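Glycoside hydrolase family 81 (Clostridium thermocellum, PDB 6FOP) probably hydrolyses beta-1,3-glucans such as laminarin, as a family 81 glycoside hydrolase linked to the bacterium's cellulosome. Local coordinates at residues A500-A503 with I504-G508; T515-D518 with L519-L523. All coordinates share one frame; numbering follows the deposited sequence.

In the fold
From the N terminus the chain runs through a mainly beta region and then into a largely helical one, where both contacts lie within the family 81 C-terminal range. Contact 1 falls within helix 494-511 and contact 2 within the next helix, 514-534; each closes no more than helical turns, and they follow in series without nesting or crossing. A short connection turns one helix into the other, and the two contacts meet with centres about 8 Å apart. Ile-505 CG1 reaches 3.4 Å from Gly-520 C, where glycine leaves the backbone accessible, while Trp-501 lies on Leu-523 and Ile-504 on Ile-516. Helix 440-455 touches both; contact 1 also meets helix 416-433, and contact 2 strand 223-235.

Contact 1. Residues A500-A503 with I504-G508; sequences AWQA and IILWG
Four successive i to i+4 bonds carry the helix through 500-508, from Ile-504 N to Ala-500 O, Ile-505 N to Trp-501 O, Leu-506 N to Gln-502 O and Trp-507 N to Ala-503 O, the last being the shortest at 2.8 Å. On one flank Trp-501 and Ile-504 lie side by side and point the same way. The CD1 methyl of Ile-504 meets the indole at its edge, near the ring plane, 3.8 Å from Trp-501 CE3. The isoleucine sets CG1 opposite its carbonyl carbon (chi1 -69°), which brings CG1 within 3.3 Å of Ala-500 O. The far side of the indole is fixed separately, its NE1 bonding to Glu-527 on helix 514-534. This helix belongs to the (alpha/alpha)6-barrel domain of family 81, and its side chains are buried against neighbouring helices: Ala-503 and Leu-506 touch helix 416-433, and Trp-507 lies against both that helix and 440-455, bonding through NE1 to Glu-448. On another flank Gln-502 crosses Leu-506 at a slant. With CG held between the backbone N and the carbonyl carbon (chi1 70°) and a further bend at chi2 (90°), the amide stands out from the helix with OE1 turned to the next turn, 3.5 Å from Leu-506 CD1. Its NE2 is bonded to Asn-499 OD1, a link within the same helix that restrains the orientation of this buried amide.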
# COMPACT_ATOMS: atom_id res chain seq x y z
N ALA A 500 6.88 -2.49 7.57
CA ALA A 500 6.73 -3.92 7.29
C ALA A 500 7.57 -4.33 6.09
O ALA A 500 8.21 -5.38 6.07
CB ALA A 500 5.28 -4.27 7.05
N TRP A 501 7.59 -3.49 5.06
CA TRP A 501 8.28 -3.85 3.84
C TRP A 501 9.78 -3.90 4.02
O TRP A 501 10.44 -4.86 3.56
CB TRP A 501 7.89 -2.93 2.69
CG TRP A 501 6.42 -2.79 2.44
CD1 TRP A 501 5.84 -1.72 1.87
CD2 TRP A 501 5.33 -3.70 2.78
NE1 TRP A 501 4.49 -1.90 1.76
CE2 TRP A 501 4.14 -3.09 2.33
CE3 TRP A 501 5.25 -4.94 3.42
CZ2 TRP A 501 2.88 -3.70 2.48
CZ3 TRP A 501 3.99 -5.55 3.56
CH2 TRP A 501 2.83 -4.92 3.09
N GLN A 502 10.33 -2.91 4.73
CA GLN A 502 11.79 -2.96 5.04
C GLN A 502 12.15 -4.18 5.86
O GLN A 502 13.19 -4.78 5.67
CB GLN A 502 12.29 -1.65 5.64
CG GLN A 502 11.82 -1.33 7.06
CD GLN A 502 12.72 -1.85 8.14
OE1 GLN A 502 13.93 -1.99 7.95
NE2 GLN A 502 12.13 -2.09 9.30
N ALA A 503 11.28 -4.53 6.81
CA ALA A 503 11.53 -5.72 7.61
C ALA A 503 11.58 -6.97 6.74
O ALA A 503 12.37 -7.87 7.01
CB ALA A 503 10.48 -5.87 8.69
N ILE A 504 10.69 -7.06 5.74
CA ILE A 504 10.70 -8.19 4.80
C ILE A 504 12.01 -8.25 4.00
O ILE A 504 12.60 -9.33 3.81
CB ILE A 504 9.47 -8.14 3.89
CG1 ILE A 504 8.21 -8.44 4.71
CG2 ILE A 504 9.57 -9.17 2.78
CD1 ILE A 504 6.92 -8.30 3.94
N ILE A 505 12.51 -7.09 3.57
CA ILE A 505 13.81 -7.05 2.89
C ILE A 505 14.89 -7.65 3.79
O ILE A 505 15.68 -8.53 3.39
CB ILE A 505 14.22 -5.62 2.48
CG1 ILE A 505 13.23 -5.01 1.49
CG2 ILE A 505 15.64 -5.60 1.91
CD1 ILE A 505 13.49 -3.56 1.14
N LEU A 506 14.93 -7.15 5.03
CA LEU A 506 15.96 -7.62 5.97
C LEU A 506 15.82 -9.08 6.27
O LEU A 506 16.84 -9.80 6.32
CB LEU A 506 15.93 -6.82 7.27
CG LEU A 506 16.25 -5.32 7.24
CD1 LEU A 506 16.10 -4.69 8.63
CD2 LEU A 506 17.64 -5.09 6.65
N TRP A 507 14.60 -9.56 6.49
CA TRP A 507 14.40 -10.99 6.74
C TRP A 507 14.87 -11.85 5.58
O TRP A 507 15.56 -12.84 5.76
CB TRP A 507 12.91 -11.26 7.02
CG TRP A 507 12.62 -12.70 7.21
CD1 TRP A 507 12.16 -13.58 6.27
CD2 TRP A 507 12.81 -13.47 8.40
NE1 TRP A 507 12.06 -14.84 6.80
CE2 TRP A 507 12.46 -14.81 8.10
CE3 TRP A 507 13.26 -13.17 9.70
CZ2 TRP A 507 12.50 -15.83 9.05
CZ3 TRP A 507 13.32 -14.18 10.62
CH2 TRP A 507 12.94 -15.49 10.30
N GLY A 508 14.47 -11.49 4.38
CA GLY A 508 14.86 -12.23 3.21
C GLY A 508 16.35 -12.27 3.00
O GLY A 508 16.94 -13.32 2.76

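Contact 2. Residues T515-D518 with L519-L523; sequences TIRD and LGIYL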
# COMPACT_ATOMS: atom_id res chain seq x y z
N THR A 515 13.52 -14.82 -2.91
CA THR A 515 12.10 -14.57 -3.24
C THR A 515 11.50 -13.59 -2.23
O THR A 515 10.82 -12.63 -2.60
CB THR A 515 11.30 -15.88 -3.26
OG1 THR A 515 11.83 -16.75 -4.26
CG2 THR A 515 9.84 -15.63 -3.53
N ILE A 516 11.70 -13.86 -0.94
CA ILE A 516 11.14 -12.99 0.08
C ILE A 516 11.83 -11.64 0.07
O ILE A 516 11.18 -10.59 0.17
CB ILE A 516 11.16 -13.65 1.47
CG1 ILE A 516 10.25 -14.88 1.48
CG2 ILE A 516 10.77 -12.64 2.54
CD1 ILE A 516 10.19 -15.63 2.79
N ARG A 517 13.15 -11.63 -0.08
CA ARG A 517 13.86 -10.35 -0.16
C ARG A 517 13.32 -9.47 -1.30
O ARG A 517 13.04 -8.30 -1.10
CB ARG A 517 15.35 -10.55 -0.35
CG ARG A 517 16.10 -9.25 -0.37
CD ARG A 517 17.45 -9.43 -0.98
NE ARG A 517 17.36 -9.83 -2.39
CZ ARG A 517 18.40 -10.24 -3.10
NH1 ARG A 517 19.60 -10.35 -2.55
NH2 ARG A 517 18.23 -10.58 -4.37
N ASP A 518 13.15 -10.07 -2.47
CA ASP A 518 12.77 -9.31 -3.65
C ASP A 518 11.34 -8.83 -3.55
O ASP A 518 11.02 -7.75 -4.04
CB ASP A 518 12.99 -10.15 -4.91
CG ASP A 518 14.47 -10.40 -5.22
OD1 ASP A 518 15.36 -9.89 -4.50
OD2 ASP A 518 14.72 -11.13 -6.19
N LEU A 519 10.48 -9.62 -2.90
CA LEU A 519 9.13 -9.19 -2.52
C LEU A 519 9.21 -7.90 -1.70
O LEU A 519 8.50 -6.92 -1.96
CB LEU A 519 8.44 -10.29 -1.71
CG LEU A 519 7.15 -9.92 -0.95
CD1 LEU A 519 6.00 -9.63 -1.90
CD2 LEU A 519 6.78 -11.00 0.05
N GLY A 520 10.06 -7.90 -0.68
CA GLY A 520 10.26 -6.71 0.13
C GLY A 520 10.70 -5.51 -0.67
O GLY A 520 10.22 -4.39 -0.45
N ILE A 521 11.66 -5.71 -1.58
CA ILE A 521 12.17 -4.64 -2.41
C ILE A 521 11.06 -4.08 -3.29
O ILE A 521 10.92 -2.87 -3.45
CB ILE A 521 13.43 -5.05 -3.18
CG1 ILE A 521 14.56 -5.33 -2.18
CG2 ILE A 521 13.83 -4.00 -4.21
CD1 ILE A 521 15.80 -5.94 -2.78
N TYR A 522 10.27 -4.97 -3.87
CA TYR A 522 9.09 -4.58 -4.66
C TYR A 522 8.13 -3.70 -3.86
O TYR A 522 7.73 -2.58 -4.27
CB TYR A 522 8.39 -5.85 -5.19
CG TYR A 522 6.94 -5.67 -5.63
CD1 TYR A 522 6.62 -4.96 -6.78
CD2 TYR A 522 5.89 -6.17 -4.87
CE1 TYR A 522 5.30 -4.78 -7.19
CE2 TYR A 522 4.57 -5.96 -5.27
CZ TYR A 522 4.29 -5.28 -6.41
OH TYR A 522 2.98 -5.09 -6.78
N LEU A 523 7.73 -4.20 -2.69
CA LEU A 523 6.78 -3.45 -1.85
C LEU A 523 7.33 -2.12 -1.39
O LEU A 523 6.66 -1.09 -1.47
CB LEU A 523 6.34 -4.30 -0.66
CG LEU A 523 5.62 -5.61 -1.01
CD1 LEU A 523 5.53 -6.53 0.20
CD2 LEU A 523 4.21 -5.30 -1.54
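The guanidinium group of Arg-517, whose aliphatic chain runs beside Ile-521, receives the carboxylate of Asp-518 at its edge and in its plane, while the ring of Tyr-522, one turn after Asp-518, is stacked with Trp-232 and meets Phe-470, a calcium-site residue, with the planes at about 75°. These groups belong to helix 514-534 of the (alpha/alpha)6-barrel domain, here facing the beta region: Tyr-234 of strand 223-235 touches Arg-517, Asp-518 and Ile-521. The salt bridge is side-on, two of the arginine's nitrogens, NE and NH2, converging on one oxygen. NE meets Asp-518 OD1 at 2.9 Å, nearly along the C-O bond, and NH2 comes at 3.0 Å to the syn lone pair of Asp-518 OD1. A bend at chi3 (64°) turns the guanidinium toward its sequence neighbour, and NH1 pairs with Glu-509, so two carboxylates restrain its rotation and probably offset its charge. Along the backbone, Leu-519, Gly-520, Ile-521 and Tyr-522 each donate to the carbonyl four residues earlier. Leu-519 CB also packs 3.3 Å from Ile-516 O. The closest side-chain approach of Arg-517 and Ile-521 is 4.1 Å, from Arg-517 CG to the CD1 methyl of Ile-521.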